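Local coordinates for D-alanyl transferase DltD (Enterococcus faecalis, PDB 6O93), which probably transfers D-alanine in the D-alanylation of lipoteichoic acid, a step in building the Gram-positive cell wall, at residues A[225-230]-A[351-356]. Numbering follows the deposited sequence.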
loop_
_atom_site.group_PDB
_atom_site.type_symbol
_atom_site.label_atom_id
_atom_site.label_comp_id
_atom_site.label_asym_id
_atom_site.label_seq_id
_atom_site.Cartn_x
_atom_site.Cartn_y
_atom_site.Cartn_z
ATOM N N GLN A 225 1.688 6.659 26.211
ATOM C CA GLN A 225 2.251 5.984 27.375
ATOM C C GLN A 225 1.727 4.559 27.495
ATOM O O GLN A 225 2.486 3.637 27.815
ATOM C CB GLN A 225 1.933 6.778 28.642
ATOM C CG GLN A 225 2.614 8.138 28.711
ATOM C CD GLN A 225 2.161 8.958 29.906
ATOM O OE1 GLN A 225 1.051 8.784 30.411
ATOM N NE2 GLN A 225 3.025 9.859 30.366
ATOM N N LEU A 226 0.430 4.358 27.247
ATOM C CA LEU A 226 -0.139 3.016 27.325
ATOM C C LEU A 226 0.480 2.098 26.277
ATOM O O LEU A 226 0.700 0.908 26.535
ATOM C CB LEU A 226 -1.656 3.082 27.154
ATOM C CG LEU A 226 -2.407 1.750 27.231
ATOM C CD1 LEU A 226 -2.305 1.157 28.628
ATOM C CD2 LEU A 226 -3.861 1.931 26.828
ATOM N N ALA A 227 0.772 2.632 25.090
ATOM C CA ALA A 227 1.376 1.816 24.042
ATOM C C ALA A 227 2.750 1.311 24.461
ATOM O O ALA A 227 3.135 0.187 24.122
ATOM C CB ALA A 227 1.470 2.616 22.743
ATOM N N GLY A 228 3.502 2.127 25.201
ATOM C CA GLY A 228 4.791 1.676 25.698
ATOM C C GLY A 228 4.663 0.540 26.694
ATOM O O GLY A 228 5.446 -0.413 26.665
ATOM N N LYS A 229 3.674 0.622 27.586
ATOM C CA LYS A 229 3.477 -0.431 28.577
ATOM C C LYS A 229 3.062 -1.737 27.912
ATOM O O LYS A 229 3.610 -2.803 28.217
ATOM C CB LYS A 229 2.434 0.009 29.605
ATOM C CG LYS A 229 2.854 1.209 30.437
ATOM C CD LYS A 229 1.761 1.617 31.413
ATOM C CE LYS A 229 2.189 2.801 32.267
ATOM N NZ LYS A 229 1.114 3.230 33.206
ATOM N N ILE A 230 2.092 -1.679 26.996
ATOM C CA ILE A 230 1.643 -2.890 26.312
ATOM C C ILE A 230 2.767 -3.470 25.466
ATOM O O ILE A 230 3.004 -4.684 25.468
ATOM C CB ILE A 230 0.390 -2.591 25.467
ATOM C CG1 ILE A 230 -0.831 -2.432 26.378
ATOM C CG2 ILE A 230 0.171 -3.692 24.429
ATOM C CD1 ILE A 230 -2.089 -1.964 25.664
ATOM N N GLY A 351 4.285 -0.521 14.398
ATOM C CA GLY A 351 3.780 -1.157 15.593
ATOM C C GLY A 351 3.031 -0.177 16.480
ATOM O O GLY A 351 2.500 0.838 16.026
ATOM N N TRP A 352 3.014 -0.502 17.772
ATOM C CA TRP A 352 2.172 0.169 18.757
ATOM C C TRP A 352 2.231 1.688 18.649
ATOM O O TRP A 352 1.240 2.322 18.274
ATOM C CB TRP A 352 2.573 -0.275 20.167
ATOM C CG TRP A 352 2.483 -1.758 20.365
ATOM C CD1 TRP A 352 1.402 -2.461 20.808
ATOM C CD2 TRP A 352 3.515 -2.720 20.121
ATOM N NE1 TRP A 352 1.695 -3.802 20.856
ATOM C CE2 TRP A 352 2.987 -3.987 20.438
ATOM C CE3 TRP A 352 4.834 -2.634 19.663
ATOM C CZ2 TRP A 352 3.732 -5.158 20.315
ATOM C CZ3 TRP A 352 5.570 -3.797 19.542
ATOM C CH2 TRP A 352 5.018 -5.041 19.865
ATOM N N ARG A 353 3.374 2.290 18.978
ATOM C CA ARG A 353 3.477 3.742 18.947
ATOM C C ARG A 353 3.593 4.296 17.533
ATOM O O ARG A 353 3.256 5.463 17.310
ATOM C CB ARG A 353 4.674 4.204 19.780
ATOM C CG ARG A 353 4.527 3.936 21.271
ATOM C CD ARG A 353 5.686 4.538 22.041
ATOM N NE ARG A 353 5.703 5.993 21.925
ATOM C CZ ARG A 353 6.781 6.750 22.098
ATOM N NH1 ARG A 353 7.951 6.195 22.393
ATOM N NH2 ARG A 353 6.689 8.067 21.971
ATOM N N GLY A 354 4.059 3.490 16.578
ATOM C CA GLY A 354 4.111 3.952 15.200
ATOM C C GLY A 354 2.728 4.156 14.610
ATOM O O GLY A 354 2.443 5.192 14.002
ATOM N N TRP A 355 1.846 3.169 14.783
ATOM C CA TRP A 355 0.486 3.307 14.273
ATOM C C TRP A 355 -0.265 4.421 14.994
ATOM O O TRP A 355 -1.050 5.146 14.373
ATOM C CB TRP A 355 -0.262 1.983 14.405
ATOM C CG TRP A 355 0.030 1.031 13.291
ATOM C CD1 TRP A 355 0.608 -0.199 13.392
ATOM C CD2 TRP A 355 -0.234 1.238 11.898
ATOM N NE1 TRP A 355 0.715 -0.776 12.148
ATOM C CE2 TRP A 355 0.204 0.087 11.214
ATOM C CE3 TRP A 355 -0.802 2.284 11.162
ATOM C CZ2 TRP A 355 0.094 -0.048 9.833
ATOM C CZ3 TRP A 355 -0.913 2.147 9.790
ATOM C CH2 TRP A 355 -0.467 0.989 9.141
ATOM N N LEU A 356 -0.040 4.574 16.301
ATOM C CA LEU A 356 -0.656 5.680 17.027
ATOM C C LEU A 356 -0.262 7.017 16.414
ATOM O O LEU A 356 -1.109 7.897 16.226
ATOM C CB LEU A 356 -0.256 5.633 18.502
ATOM C CG LEU A 356 -0.865 6.727 19.386
ATOM C CD1 LEU A 356 -2.373 6.529 19.528
ATOM C CD2 LEU A 356 -0.192 6.766 20.749
#
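Ala-227 fits against the first turn of helix 352-367, its methyl CB 3.6 Å from Arg-353 CG and 4.0 Å from Trp-352 CB. A short side chain suits this buried spot, because it points at the other helix where the CA atoms of Ala-227 and Trp-352 are 5.6 Å apart. Segments 225-230 and 352-356 run roughly antiparallel, at 154°, with axes 9.3 Å apart at closest approach. One turn further along, Ile-230 reaches the indole at an oblique angle. With CG2 anti to its backbone N, the branch methyl lies 3.9 Å from Trp-352 NE1 and about as far from CD1, so the five-membered ring does the touching. The indole, itself buried, also packs on Ala-231 and Ile-235. On the Gly-228 and Arg-353 side, both partly exposed, the fit is looser: Gly-228 offers only backbone, 4.4 Å from its N to Arg-353 CG. The arginine's aliphatic stem then bends at chi3 (64°) and carries the guanidinium to salt bridges with Asp-224 and Glu-340, while NH1 bonds to the carbonyl of Arg-341. Gly-351 sits at the N-cap position of a helix that follows His-349 of a possible Ser-His-Asp triad, consistent with an SGNH-hydrolase-like fold.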